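Phosphoserine aminotransferase (PDB 2C0R) catalyses the reversible, pyridoxal-phosphate-dependent conversion of 3-phosphohydroxypyruvate to phosphoserine, and also acts on the corresponding phosphohydroxythreonine pair in pyridoxine biosynthesis. Local coordinates at residues T94-M99 against D141-L146; K160-T165 against N186-V191; G284-C289 against F302-E307. The protein carries 1 engineered substitution. One frame throughout, in Å; residues are numbered along the deposited sequence.

Contact 1 of 3, residues T94-M99 against D141-L146; sequences TANYVM and DNAAYL
Thr-94 pairs with Ala-143 and Asn-96 with Leu-146 in parallel register, their CA atoms 4.7 Å apart in each pair, so two steps along 94-99 are matched by three along 143-146, where the chain turns a corner at Ala-144. Backbone bonds hold either end of this irregularity: Thr-94 N gives to Asn-142 O, Ala-144 N gives to Thr-94 O at 2.9 Å, and beyond the corner Asn-96 N reaches Tyr-145 O at 3.2 Å.

The side chains then divide between the two faces. On one, Tyr-145 has CG between its backbone N and carbonyl carbon (chi1 55°), and one face of its ring lies against Ala-95 CA. Ala-95 CB touches the phenol end, 3.5 Å from Tyr-145 CZ. Tyr-97 starts away from the other strand, yet its tip returns, and Tyr-145 OH donates to Tyr-97 OH across 2.6 Å; the acceptor oxygen sits at the edge of the Tyr-145 ring, near its plane. The two rings meet obliquely, planes 77° apart.

These strands are neighbours in the seven-stranded mixed sheet of the large domain of a fold type I PLP enzyme, with 94-99 between 143-149 and 117-122. The tyrosine face is roofed by helices: Tyr-97 packs on Ala-107, Leu-108 and Ala-111 of helix 102-114, Tyr-145 on Ile-84, Pro-85 and Phe-88 of helix 76-88. The side chain of Tyr-97 comes to about 8 Å from that of Asp-173, a cofactor ligand.

The other face is polar at one end, where Thr-94 crosses Asn-142 at about a right angle and Thr-94 OG1 donates to Asn-142 OD1, and apolar at the other. There Leu-146, with CG anti to its backbone N (chi1 173°), brings CD1 to 3.7 Å from Val-98 CG2.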
loop_
_atom_site.group_PDB
_atom_site.type_symbol
_atom_site.label_atom_id
_atom_site.label_comp_id
_atom_site.label_asym_id
_atom_site.label_seq_id
_atom_site.Cartn_x
_atom_site.Cartn_y
_atom_site.Cartn_z
ATOM N N THR A 94 -7.147 -29.733 1.609
ATOM C CA THR A 94 -6.522 -29.186 2.802
ATOM C C THR A 94 -5.426 -28.193 2.441
ATOM O O THR A 94 -4.655 -28.470 1.512
ATOM C CB THR A 94 -5.906 -30.260 3.713
ATOM O OG1 THR A 94 -5.091 -31.129 2.911
ATOM C CG2 THR A 94 -6.966 -31.154 4.369
ATOM N N ALA A 95 -5.331 -27.083 3.174
ATOM C CA ALA A 95 -4.215 -26.149 3.008
ATOM C C ALA A 95 -3.135 -26.675 3.954
ATOM O O ALA A 95 -3.339 -26.647 5.177
ATOM C CB ALA A 95 -4.639 -24.751 3.341
ATOM N N ASN A 96 -2.058 -27.160 3.334
ATOM C CA ASN A 96 -0.964 -27.752 4.082
ATOM C C ASN A 96 0.120 -26.735 4.402
ATOM O O ASN A 96 0.563 -25.996 3.495
ATOM C CB ASN A 96 -0.336 -28.907 3.295
ATOM C CG ASN A 96 -1.317 -30.099 3.290
ATOM O OD1 ASN A 96 -2.515 -29.898 3.141
ATOM N ND2 ASN A 96 -0.800 -31.283 3.465
ATOM N N TYR A 97 0.542 -26.735 5.673
ATOM C CA TYR A 97 1.521 -25.771 6.203
ATOM C C TYR A 97 2.725 -26.458 6.841
ATOM O O TYR A 97 2.551 -27.473 7.516
ATOM C CB TYR A 97 0.830 -24.823 7.229
ATOM C CG TYR A 97 0.034 -23.789 6.414
ATOM C CD1 TYR A 97 -1.207 -24.121 5.893
ATOM C CD2 TYR A 97 0.554 -22.525 6.185
ATOM C CE1 TYR A 97 -1.955 -23.231 5.169
ATOM C CE2 TYR A 97 -0.200 -21.626 5.425
ATOM C CZ TYR A 97 -1.435 -21.981 4.936
ATOM O OH TYR A 97 -2.180 -21.113 4.159
ATOM N N VAL A 98 3.922 -25.916 6.591
ATOM C CA VAL A 98 5.101 -26.297 7.379
ATOM C C VAL A 98 5.238 -25.298 8.518
ATOM O O VAL A 98 5.361 -24.099 8.199
ATOM C CB VAL A 98 6.330 -26.291 6.481
ATOM C CG1 VAL A 98 7.586 -26.706 7.303
ATOM C CG2 VAL A 98 6.148 -27.155 5.241
ATOM N N MET A 99 5.183 -25.733 9.765
ATOM C CA MET A 99 5.037 -24.870 10.922
ATOM C C MET A 99 6.403 -24.681 11.589
ATOM O O MET A 99 6.884 -25.513 12.333
ATOM C CB MET A 99 4.005 -25.376 11.932
ATOM C CG MET A 99 2.660 -25.671 11.295
ATOM S SD MET A 99 1.937 -24.215 10.452
ATOM C CE MET A 99 1.811 -23.110 11.870
ATOM N N ASP A 141 -3.374 -36.083 1.317
ATOM C CA ASP A 141 -3.646 -36.415 -0.082
ATOM C C ASP A 141 -4.487 -35.323 -0.683
ATOM O O ASP A 141 -4.492 -35.029 -1.874
ATOM C CB ASP A 141 -4.301 -37.783 -0.180
ATOM C CG ASP A 141 -5.775 -37.888 0.125
ATOM O OD1 ASP A 141 -6.196 -37.802 1.308
ATOM O OD2 ASP A 141 -6.578 -38.084 -0.820
ATOM N N ASN A 142 -5.263 -34.631 0.171
ATOM C CA ASN A 142 -6.120 -33.704 -0.577
ATOM C C ASN A 142 -5.498 -32.315 -0.574
ATOM O O ASN A 142 -6.237 -31.320 -0.578
ATOM C CB ASN A 142 -7.539 -33.747 0.009
ATOM C CG ASN A 142 -7.498 -33.373 1.493
ATOM O OD1 ASN A 142 -6.412 -33.301 2.051
ATOM N ND2 ASN A 142 -8.667 -33.139 2.083
ATOM N N ALA A 143 -4.161 -32.220 -0.549
ATOM C CA ALA A 143 -3.530 -30.911 -0.399
ATOM C C ALA A 143 -3.790 -29.980 -1.597
ATOM O O ALA A 143 -3.561 -30.395 -2.730
ATOM C CB ALA A 143 -2.013 -31.039 -0.218
ATOM N N ALA A 144 -4.198 -28.744 -1.319
ATOM C CA ALA A 144 -4.366 -27.725 -2.330
ATOM C C ALA A 144 -3.026 -27.118 -2.682
ATOM O O ALA A 144 -2.758 -26.614 -3.753
ATOM C CB ALA A 144 -5.314 -26.636 -1.821
ATOM N N TYR A 145 -2.173 -27.131 -1.647
ATOM C CA TYR A 145 -0.865 -26.484 -1.769
ATOM C C TYR A 145 -0.076 -26.863 -0.515
ATOM O O TYR A 145 -0.664 -27.365 0.430
ATOM C CB TYR A 145 -0.884 -24.972 -1.877
ATOM C CG TYR A 145 -1.579 -24.167 -0.818
ATOM C CD1 TYR A 145 -0.965 -23.826 0.389
ATOM C CD2 TYR A 145 -2.887 -23.726 -1.017
ATOM C CE1 TYR A 145 -1.652 -23.089 1.346
ATOM C CE2 TYR A 145 -3.567 -22.970 -0.073
ATOM C CZ TYR A 145 -2.943 -22.646 1.109
ATOM O OH TYR A 145 -3.574 -21.892 2.081
ATOM N N LEU A 146 1.226 -26.606 -0.577
ATOM C CA LEU A 146 2.064 -26.692 0.606
ATOM C C LEU A 146 2.669 -25.302 0.814
ATOM O O LEU A 146 3.316 -24.840 -0.135
ATOM C CB LEU A 146 3.182 -27.731 0.485
ATOM C CG LEU A 146 4.169 -27.703 1.672
ATOM C CD1 LEU A 146 3.540 -28.307 2.913
ATOM C CD2 LEU A 146 5.456 -28.410 1.308
#

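Contact 2 of 3, residues K160-T165 against N186-V191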
loop_
_atom_site.group_PDB
_atom_site.type_symbol
_atom_site.label_atom_id
_atom_site.label_comp_id
_atom_site.label_asym_id
_atom_site.label_seq_id
_atom_site.Cartn_x
_atom_site.Cartn_y
_atom_site.Cartn_z
ATOM N N LYS A 160 17.564 -23.810 3.996
ATOM C CA LYS A 160 18.595 -23.697 2.959
ATOM C C LYS A 160 18.139 -24.290 1.634
ATOM O O LYS A 160 18.766 -24.070 0.618
ATOM C CB LYS A 160 19.865 -24.453 3.332
ATOM C CG LYS A 160 20.422 -23.981 4.687
ATOM C CD LYS A 160 21.711 -24.801 4.912
ATOM C CE LYS A 160 21.977 -24.957 6.406
ATOM N NZ LYS A 160 22.258 -23.640 6.989
ATOM N N ALA A 161 17.085 -25.082 1.658
ATOM C CA ALA A 161 16.607 -25.772 0.475
ATOM C C ALA A 161 15.125 -26.069 0.682
ATOM O O ALA A 161 14.651 -26.105 1.817
ATOM C CB ALA A 161 17.343 -27.087 0.242
ATOM N N PHE A 162 14.434 -26.278 -0.412
ATOM C CA PHE A 162 12.987 -26.435 -0.462
ATOM C C PHE A 162 12.636 -27.811 -1.035
ATOM O O PHE A 162 13.371 -28.383 -1.846
ATOM C CB PHE A 162 12.395 -25.333 -1.332
ATOM C CG PHE A 162 12.856 -23.957 -0.848
ATOM C CD1 PHE A 162 13.699 -23.202 -1.646
ATOM C CD2 PHE A 162 12.419 -23.474 0.370
ATOM C CE1 PHE A 162 14.109 -21.942 -1.239
ATOM C CE2 PHE A 162 12.885 -22.223 0.775
ATOM C CZ PHE A 162 13.747 -21.456 0.002
ATOM N N PRO A 163 11.489 -28.291 -0.578
ATOM C CA PRO A 163 11.054 -29.649 -0.944
ATOM C C PRO A 163 10.479 -29.655 -2.350
ATOM O O PRO A 163 10.026 -28.646 -2.895
ATOM C CB PRO A 163 9.930 -29.911 0.053
ATOM C CG PRO A 163 9.305 -28.541 0.167
ATOM C CD PRO A 163 10.504 -27.599 0.291
ATOM N N ASP A 164 10.491 -30.841 -2.935
ATOM C CA ASP A 164 9.853 -31.023 -4.238
ATOM C C ASP A 164 8.473 -31.601 -3.956
ATOM O O ASP A 164 8.382 -32.670 -3.359
ATOM C CB ASP A 164 10.700 -31.893 -5.151
ATOM C CG ASP A 164 12.040 -31.319 -5.566
ATOM O OD1 ASP A 164 12.141 -30.105 -5.909
ATOM O OD2 ASP A 164 13.052 -32.076 -5.581
ATOM N N THR A 165 7.437 -30.905 -4.347
ATOM C CA THR A 165 6.081 -31.288 -3.935
ATOM C C THR A 165 5.307 -31.908 -5.070
ATOM O O THR A 165 4.106 -32.118 -4.926
ATOM C CB THR A 165 5.366 -30.043 -3.376
ATOM O OG1 THR A 165 5.398 -28.984 -4.339
ATOM C CG2 THR A 165 6.145 -29.535 -2.154
ATOM N N ASN A 186 11.221 -22.301 -10.250
ATOM C CA ASN A 186 10.367 -23.375 -10.765
ATOM C C ASN A 186 9.968 -24.401 -9.720
ATOM O O ASN A 186 9.038 -25.201 -9.950
ATOM C CB ASN A 186 11.122 -24.093 -11.886
ATOM C CG ASN A 186 11.417 -23.155 -13.024
ATOM O OD1 ASN A 186 10.501 -22.687 -13.676
ATOM N ND2 ASN A 186 12.702 -22.885 -13.274
ATOM N N GLN A 187 10.590 -24.428 -8.551
ATOM C CA GLN A 187 10.073 -25.290 -7.507
ATOM C C GLN A 187 8.715 -24.804 -6.960
ATOM O O GLN A 187 8.018 -25.598 -6.330
ATOM C CB GLN A 187 11.028 -25.348 -6.303
ATOM C CG GLN A 187 12.267 -26.160 -6.552
ATOM C CD GLN A 187 13.029 -26.422 -5.282
ATOM O OE1 GLN A 187 13.660 -25.503 -4.746
ATOM N NE2 GLN A 187 12.970 -27.667 -4.790
ATOM N N PHE A 188 8.419 -23.541 -7.189
ATOM C CA PHE A 188 7.276 -22.915 -6.527
ATOM C C PHE A 188 6.130 -22.641 -7.438
ATOM O O PHE A 188 6.338 -22.268 -8.604
ATOM C CB PHE A 188 7.695 -21.549 -5.942
ATOM C CG PHE A 188 8.619 -21.703 -4.732
ATOM C CD1 PHE A 188 9.984 -21.762 -4.919
ATOM C CD2 PHE A 188 8.082 -21.810 -3.457
ATOM C CE1 PHE A 188 10.827 -21.946 -3.823
ATOM C CE2 PHE A 188 8.905 -21.954 -2.356
ATOM C CZ PHE A 188 10.284 -22.015 -2.547
ATOM N N GLY A 189 4.921 -22.733 -6.905
ATOM C CA GLY A 189 3.819 -22.189 -7.716
ATOM C C GLY A 189 3.648 -20.708 -7.397
ATOM O O GLY A 189 3.135 -19.916 -8.191
ATOM N N LEU A 190 4.039 -20.287 -6.202
ATOM C CA LEU A 190 3.834 -18.889 -5.786
ATOM C C LEU A 190 4.862 -18.537 -4.708
ATOM O O LEU A 190 5.035 -19.284 -3.748
ATOM C CB LEU A 190 2.432 -18.639 -5.227
ATOM C CG LEU A 190 2.026 -17.184 -4.944
ATOM C CD1 LEU A 190 0.517 -17.094 -5.179
ATOM C CD2 LEU A 190 2.362 -16.744 -3.534
ATOM N N VAL A 191 5.556 -17.431 -4.871
ATOM C CA VAL A 191 6.389 -16.895 -3.800
ATOM C C VAL A 191 5.952 -15.472 -3.533
ATOM O O VAL A 191 5.535 -14.722 -4.436
ATOM C CB VAL A 191 7.899 -16.896 -4.094
ATOM C CG1 VAL A 191 8.381 -18.325 -4.405
ATOM C CG2 VAL A 191 8.289 -16.028 -5.250
HETATM O O HOH W 1 15.723 -26.029 -2.970
HETATM O O HOH W 2 8.619 -28.118 -5.312
#
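The CA atoms of Asp-164 and Gln-187, the closest across the contact, are 6.6 Å apart, where an irregular loop (160-165) faces the end of a 3-10 turn that leads into strand 190-194. With no strand pairing here, the polar joining is done by one side chain and two waters. Gln-187 extends beyond CG and forks its amide: NE2 donates to Asp-164 OD1 at 2.8 Å, close to its own amide plane, and to Phe-162 O at 3.1 Å. Both acceptors are met from above their own planes, by 63° for the Phe-162 carbonyl. Water 1 gives to Gln-187 OE1 and accepts from Phe-162 N, so both ends of the amide are occupied. Water 2 bridges Gln-187 O to Pro-163 O and Thr-165 N.

Beside this polar grip, Phe-188 turns its ring edge to the face of Phe-162 in a T-shaped pair, with CZ 3.6 Å from Phe-162 CG and the planes 71° apart. Gln-187 OE1 lies at the rim of the Phe-162 ring, near its plane.

The rings and Pro-163 rest against the large-domain sheet: Phe-162 and Pro-163 pack on Leu-148 of strand 143-149, and Phe-188 on Leu-170 of strand 170-173.

Contact 3 of 3, residues G284-C289 against F302-E307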
loop_
_atom_site.group_PDB
_atom_site.type_symbol
_atom_site.label_atom_id
_atom_site.label_comp_id
_atom_site.label_asym_id
_atom_site.label_seq_id
_atom_site.Cartn_x
_atom_site.Cartn_y
_atom_site.Cartn_z
ATOM N N GLY A 284 30.114 -18.222 26.170
ATOM C CA GLY A 284 28.767 -18.501 26.668
ATOM C C GLY A 284 28.026 -17.228 27.003
ATOM O O GLY A 284 26.873 -17.267 27.458
ATOM N N PHE A 285 28.659 -16.069 26.781
ATOM C CA PHE A 285 27.969 -14.821 27.151
ATOM C C PHE A 285 26.810 -14.484 26.219
ATOM O O PHE A 285 25.810 -13.914 26.648
ATOM C CB PHE A 285 28.970 -13.674 27.127
ATOM C CG PHE A 285 28.416 -12.349 27.630
ATOM C CD1 PHE A 285 28.382 -12.015 28.977
ATOM C CD2 PHE A 285 27.898 -11.420 26.729
ATOM C CE1 PHE A 285 27.859 -10.813 29.436
ATOM C CE2 PHE A 285 27.404 -10.218 27.191
ATOM C CZ PHE A 285 27.379 -9.875 28.522
ATOM N N TYR A 286 26.970 -14.818 24.948
ATOM C CA TYR A 286 25.950 -14.730 23.933
ATOM C C TYR A 286 25.570 -16.158 23.512
ATOM O O TYR A 286 26.469 -16.968 23.330
ATOM C CB TYR A 286 26.375 -13.971 22.667
ATOM C CG TYR A 286 26.746 -12.520 22.985
ATOM C CD1 TYR A 286 28.063 -12.112 22.802
ATOM C CD2 TYR A 286 25.806 -11.614 23.466
ATOM C CE1 TYR A 286 28.432 -10.812 23.080
ATOM C CE2 TYR A 286 26.187 -10.316 23.763
ATOM C CZ TYR A 286 27.511 -9.935 23.565
ATOM O OH TYR A 286 27.936 -8.660 23.846
ATOM N N ARG A 287 24.310 -16.484 23.348
ATOM C CA ARG A 287 23.896 -17.789 22.886
ATOM C C ARG A 287 22.900 -17.621 21.729
ATOM O O ARG A 287 22.007 -16.753 21.813
ATOM C CB ARG A 287 23.145 -18.586 23.928
ATOM C CG ARG A 287 23.833 -18.995 25.192
ATOM C CD ARG A 287 22.962 -19.438 26.347
ATOM N NE ARG A 287 21.515 -19.299 26.301
ATOM C CZ ARG A 287 20.785 -18.462 27.041
ATOM N NH1 ARG A 287 21.335 -17.618 27.909
ATOM N NH2 ARG A 287 19.469 -18.456 26.888
ATOM N N GLY A 288 23.027 -18.446 20.721
ATOM C CA GLY A 288 22.040 -18.344 19.634
ATOM C C GLY A 288 20.667 -18.876 20.035
ATOM O O GLY A 288 20.539 -19.553 21.063
ATOM N N CYS A 289 19.598 -18.637 19.276
ATOM C CA CYS A 289 18.210 -18.995 19.595
ATOM C C CYS A 289 17.523 -20.051 18.737
ATOM O O CYS A 289 16.290 -20.407 18.895
ATOM C CB CYS A 289 17.323 -17.733 19.489
ATOM S SG CYS A 289 17.659 -16.723 20.948
ATOM N N PHE A 302 19.781 -13.998 19.216
ATOM C CA PHE A 302 20.647 -14.476 20.295
ATOM C C PHE A 302 20.172 -13.908 21.633
ATOM O O PHE A 302 19.359 -12.988 21.694
ATOM C CB PHE A 302 22.119 -14.137 20.013
ATOM C CG PHE A 302 22.464 -12.671 19.819
ATOM C CD1 PHE A 302 23.146 -12.018 20.830
ATOM C CD2 PHE A 302 22.115 -11.976 18.686
ATOM C CE1 PHE A 302 23.492 -10.686 20.683
ATOM C CE2 PHE A 302 22.468 -10.640 18.535
ATOM C CZ PHE A 302 23.160 -9.990 19.553
ATOM N N ARG A 303 20.710 -14.548 22.698
ATOM C CA ARG A 303 20.270 -14.203 24.025
ATOM C C ARG A 303 21.484 -13.992 24.933
ATOM O O ARG A 303 22.557 -14.549 24.676
ATOM C CB ARG A 303 19.467 -15.321 24.687
ATOM C CG ARG A 303 18.335 -15.969 23.982
ATOM C CD ARG A 303 17.734 -17.019 24.904
ATOM N NE ARG A 303 16.408 -17.421 24.505
ATOM C CZ ARG A 303 15.271 -16.833 24.199
ATOM N NH1 ARG A 303 15.089 -15.520 24.195
ATOM N NH2 ARG A 303 14.232 -17.601 23.867
ATOM N N LEU A 304 21.238 -13.214 25.979
ATOM C CA LEU A 304 22.212 -13.125 27.076
ATOM C C LEU A 304 21.646 -13.888 28.271
ATOM O O LEU A 304 20.624 -14.538 28.134
ATOM C CB LEU A 304 22.471 -11.674 27.437
ATOM C CG LEU A 304 23.337 -10.886 26.449
ATOM C CD1 LEU A 304 22.677 -10.717 25.100
ATOM C CD2 LEU A 304 23.602 -9.525 27.091
ATOM N N ALA A 305 22.296 -13.820 29.426
ATOM C CA ALA A 305 21.984 -14.698 30.556
ATOM C C ALA A 305 20.671 -14.300 31.203
ATOM O O ALA A 305 20.024 -15.123 31.865
ATOM C CB ALA A 305 23.098 -14.639 31.576
ATOM N N SER A 306 20.290 -13.046 31.014
ATOM C CA SER A 306 19.059 -12.589 31.656
ATOM C C SER A 306 18.375 -11.515 30.831
ATOM O O SER A 306 19.006 -10.855 30.003
ATOM C CB SER A 306 19.344 -11.992 33.041
ATOM O OG SER A 306 20.018 -10.759 32.885
ATOM N N GLU A 307 17.085 -11.355 31.116
ATOM C CA GLU A 307 16.388 -10.302 30.408
ATOM C C GLU A 307 16.903 -8.922 30.785
ATOM O O GLU A 307 16.848 -7.985 29.979
ATOM C CB GLU A 307 14.905 -10.397 30.751
ATOM C CG GLU A 307 14.099 -11.047 29.640
ATOM C CD GLU A 307 12.610 -10.874 29.880
ATOM O OE1 GLU A 307 12.010 -11.832 30.407
ATOM O OE2 GLU A 307 12.078 -9.797 29.539
HETATM O O HOH W 3 25.099 -13.077 29.060
HETATM O O HOH W 4 14.612 -19.966 21.587
#
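A beta hairpin at the edge of a three-stranded antiparallel sheet joins strand 287-288 to 299-303, which in turn pairs with 334-337. Arg-287 and Arg-303 form a hydrogen-bonded pair, with Arg-287 N to Arg-303 O at 2.9 Å and Arg-303 N to Arg-287 O at 2.7 Å; Gly-288 faces Phe-302 as the adjacent non-hydrogen-bonded pair.

The buried side is aromatic. Phe-302 turns its ring edge to the face of Tyr-286 in an offset T-shaped pair, planes 83° apart, Phe-302 CE1 lying 3.7 Å from Tyr-286 CD2. Leu-304 runs beside the same tyrosine: Leu-304 CD1 lies in the ring plane at the edge of Tyr-286, 3.6 Å from Tyr-286 CD2, while Leu-304 CD2 meets Phe-285 CE2. Helix 344-361 closes over this cluster: Phe-357 touches Phe-285, Tyr-286 and Leu-304, and Tyr-286 OH is hydrogen-bonded to Met-354 O.

On the more exposed side the two arginines cross obliquely despite their like charges. One face of the Arg-287 guanidinium lies over Arg-303 CB, and NH1 makes a weak bond to Leu-304 O. Where the strands part, water 3 donates to Phe-285 O at 2.7 Å and accepts from Ala-305 N at 2.9 Å.

Overall arrangement
Followed from the N terminus, the three contacts come in series, none nested in or crossing another. Contact 1 closes a loop containing helix 102-114 and strand 117-122, bringing 143-149 back beside 94-99. Contact 2 then closes a helix-free excursion through strand 170-173. These two meet directly: Leu-146 CD2 packs on Thr-165 CG2 at 3.7 Å. Contact 3 closes a short hairpin much later in the chain; its centre is about 35 Å from that of contact 1 and about 33 Å from that of contact 2. Contacts 1 and 2 thus both reach the seven-stranded sheet, whereas contact 3 belongs to the three-stranded one, its nearest atoms about 13 Å from either.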